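Side-chain contact in conserved hypothetical alanine RICH protein (Mycobacterium tuberculosis, PDB 2IB0), which is of unknown function but forms a four-helix bundle probably related to the ferritin-like proteins, in a two-chain assembly: residues R63-D68 and S131-E136. Residues are numbered along the deposited sequence; the frame is centred on the assembly and turned at random.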
loop_
_atom_site.group_PDB
_atom_site.type_symbol
_atom_site.label_atom_id
_atom_site.label_comp_id
_atom_site.label_asym_id
_atom_site.label_seq_id
_atom_site.Cartn_x
_atom_site.Cartn_y
_atom_site.Cartn_z
ATOM N N ARG A 63 -10.911 -11.125 -7.420
ATOM C CA ARG A 63 -11.710 -12.347 -7.305
ATOM C C ARG A 63 -11.122 -13.266 -6.252
ATOM O O ARG A 63 -11.860 -13.805 -5.428
ATOM C CB ARG A 63 -11.876 -13.074 -8.642
ATOM C CG ARG A 63 -12.828 -12.397 -9.575
ATOM C CD ARG A 63 -12.675 -12.927 -10.948
ATOM N NE ARG A 63 -13.794 -12.464 -11.744
ATOM C CZ ARG A 63 -13.772 -12.247 -13.056
ATOM N NH1 ARG A 63 -12.647 -12.439 -13.743
ATOM N NH2 ARG A 63 -14.886 -11.827 -13.675
ATOM N N HIS A 64 -9.784 -13.360 -6.244
ATOM C CA HIS A 64 -9.067 -14.190 -5.294
ATOM C C HIS A 64 -9.231 -13.643 -3.866
ATOM O O HIS A 64 -9.525 -14.395 -2.952
ATOM C CB HIS A 64 -7.571 -14.306 -5.685
ATOM C CG HIS A 64 -6.793 -15.275 -4.838
ATOM N ND1 HIS A 64 -6.187 -14.915 -3.646
ATOM C CD2 HIS A 64 -6.519 -16.593 -5.006
ATOM C CE1 HIS A 64 -5.586 -15.966 -3.114
ATOM N NE2 HIS A 64 -5.767 -16.997 -3.920
ATOM N N ARG A 65 -9.027 -12.335 -3.680
ATOM C CA ARG A 65 -9.243 -11.694 -2.394
ATOM C C ARG A 65 -10.667 -11.931 -1.866
ATOM O O ARG A 65 -10.843 -12.296 -0.711
ATOM C CB ARG A 65 -9.008 -10.199 -2.529
ATOM C CG ARG A 65 -8.968 -9.481 -1.213
ATOM C CD ARG A 65 -8.819 -8.007 -1.451
ATOM N NE ARG A 65 -7.534 -7.676 -2.035
ATOM C CZ ARG A 65 -7.315 -6.629 -2.822
ATOM N NH1 ARG A 65 -8.319 -5.816 -3.139
ATOM N NH2 ARG A 65 -6.093 -6.391 -3.306
ATOM N N ARG A 66 -11.665 -11.696 -2.713
ATOM C CA ARG A 66 -13.098 -11.950 -2.401
ATOM C C ARG A 66 -13.349 -13.375 -1.890
ATOM O O ARG A 66 -13.953 -13.568 -0.828
ATOM C CB ARG A 66 -13.972 -11.676 -3.619
ATOM C CG ARG A 66 -15.458 -12.290 -3.511
ATOM C CD ARG A 66 -16.103 -12.403 -4.896
ATOM N NE ARG A 66 -15.532 -13.456 -5.750
ATOM C CZ ARG A 66 -15.768 -13.581 -7.064
ATOM N NH1 ARG A 66 -16.555 -12.730 -7.709
ATOM N NH2 ARG A 66 -15.219 -14.570 -7.744
ATOM N N ASP A 67 -12.884 -14.373 -2.640
ATOM C CA ASP A 67 -12.992 -15.776 -2.212
ATOM C C ASP A 67 -12.297 -16.016 -0.890
ATOM O O ASP A 67 -12.834 -16.691 -0.021
ATOM C CB ASP A 67 -12.441 -16.707 -3.289
ATOM C CG ASP A 67 -13.193 -16.585 -4.633
ATOM O OD1 ASP A 67 -14.284 -15.953 -4.711
ATOM O OD2 ASP A 67 -12.676 -17.120 -5.634
ATOM N N ASP A 68 -11.094 -15.464 -0.719
ATOM C CA ASP A 68 -10.383 -15.521 0.565
ATOM C C ASP A 68 -11.167 -14.979 1.791
ATOM O O ASP A 68 -11.137 -15.580 2.872
ATOM C CB ASP A 68 -9.050 -14.777 0.455
ATOM C CG ASP A 68 -7.902 -15.648 -0.065
ATOM O OD1 ASP A 68 -8.090 -16.836 -0.324
ATOM O OD2 ASP A 68 -6.773 -15.128 -0.221
ATOM N N SER A 131 -3.724 -5.661 5.509
ATOM C CA SER A 131 -2.684 -4.778 5.065
ATOM C C SER A 131 -2.137 -5.139 3.696
ATOM O O SER A 131 -1.798 -4.243 2.936
ATOM C CB SER A 131 -1.561 -4.606 6.095
ATOM O OG SER A 131 -0.588 -5.639 6.010
ATOM N N THR A 132 -2.018 -6.418 3.383
ATOM C CA THR A 132 -1.695 -6.868 2.029
ATOM C C THR A 132 -2.743 -6.402 0.973
ATOM O O THR A 132 -2.370 -5.821 -0.095
ATOM C CB THR A 132 -1.530 -8.388 2.025
ATOM O OG1 THR A 132 -0.408 -8.705 2.861
ATOM C CG2 THR A 132 -1.277 -8.920 0.621
ATOM N N ALA A 133 -4.029 -6.593 1.302
ATOM C CA ALA A 133 -5.140 -6.110 0.488
ATOM C C ALA A 133 -5.101 -4.581 0.342
ATOM O O ALA A 133 -5.346 -4.054 -0.763
ATOM C CB ALA A 133 -6.465 -6.575 1.073
ATOM N N LEU A 134 -4.768 -3.874 1.426
ATOM C CA LEU A 134 -4.691 -2.431 1.384
ATOM C C LEU A 134 -3.551 -1.969 0.430
ATOM O O LEU A 134 -3.723 -1.066 -0.406
ATOM C CB LEU A 134 -4.416 -1.906 2.798
ATOM C CG LEU A 134 -4.626 -0.451 3.248
ATOM C CD1 LEU A 134 -3.848 -0.214 4.478
ATOM C CD2 LEU A 134 -4.259 0.579 2.251
ATOM N N THR A 135 -2.389 -2.586 0.603
ATOM C CA THR A 135 -1.211 -2.283 -0.215
ATOM C C THR A 135 -1.436 -2.597 -1.697
ATOM O O THR A 135 -1.052 -1.784 -2.561
ATOM C CB THR A 135 -0.017 -3.038 0.299
ATOM O OG1 THR A 135 0.327 -2.519 1.599
ATOM C CG2 THR A 135 1.172 -2.907 -0.652
ATOM N N GLU A 136 -2.060 -3.736 -1.984
ATOM C CA GLU A 136 -2.398 -4.101 -3.365
ATOM C C GLU A 136 -3.345 -3.104 -4.057
ATOM O O GLU A 136 -3.155 -2.835 -5.251
ATOM C CB GLU A 136 -2.975 -5.512 -3.453
ATOM C CG GLU A 136 -1.897 -6.572 -3.118
ATOM C CD GLU A 136 -2.460 -7.978 -3.032
ATOM O OE1 GLU A 136 -3.699 -8.163 -2.982
ATOM O OE2 GLU A 136 -1.659 -8.924 -3.017
HETATM O O HOH W 1 -5.306 -9.570 -1.443
#
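Arg65 reaches across from helix 52-75 to Ala133 and Glu136 on helix 124-150, joining two antiparallel helices of a four-helix bundle of the ferritin-like type. CA of Arg65 and CA of Ala133, the closest pair, are 7.5 Å apart, and the Arg65 side chain reaches across. Arg65 first runs out extended, CG anti to the backbone N (chi1 -170°), then bends at chi3, which lays the guanidinium alongside the Ala133 turn. Its NE comes within 3.5 Å of Ala133 CB, and the Ala133 carbonyl oxygen sits over a face of the group, toward its rim. At the edge, NH2 forms a nearly straight salt-bridging hydrogen bond, 3.0 Å to Glu136 OE1 with an N-H...O angle of 169°. The oxygen lies in the guanidinium plane and is approached on its anti lone pair, while the carboxylate plane is turned 34° from the guanidinium. One water bridges the same two groups: it accepts from Arg65 NE and donates to Glu136 OE1 at 2.6 Å, so that OE1 takes two bonds. Arg65 NH1 forms a salt bridge with Glu33 OE2 on helix 18-46; two carboxylates thus share this buried arginine and would probably stabilise its positive charge. Trp114 of helix 96-120 packs on both Arg65 and Ala133, bringing the fourth helix to the site. Arg66, the next residue, faces Leu30, His34 and Ile37 of helix 18-46, and its NE bonds to Asp67 OD1 at 3.0 Å, meeting that oxygen on its syn side but tilted out of the carboxylate plane.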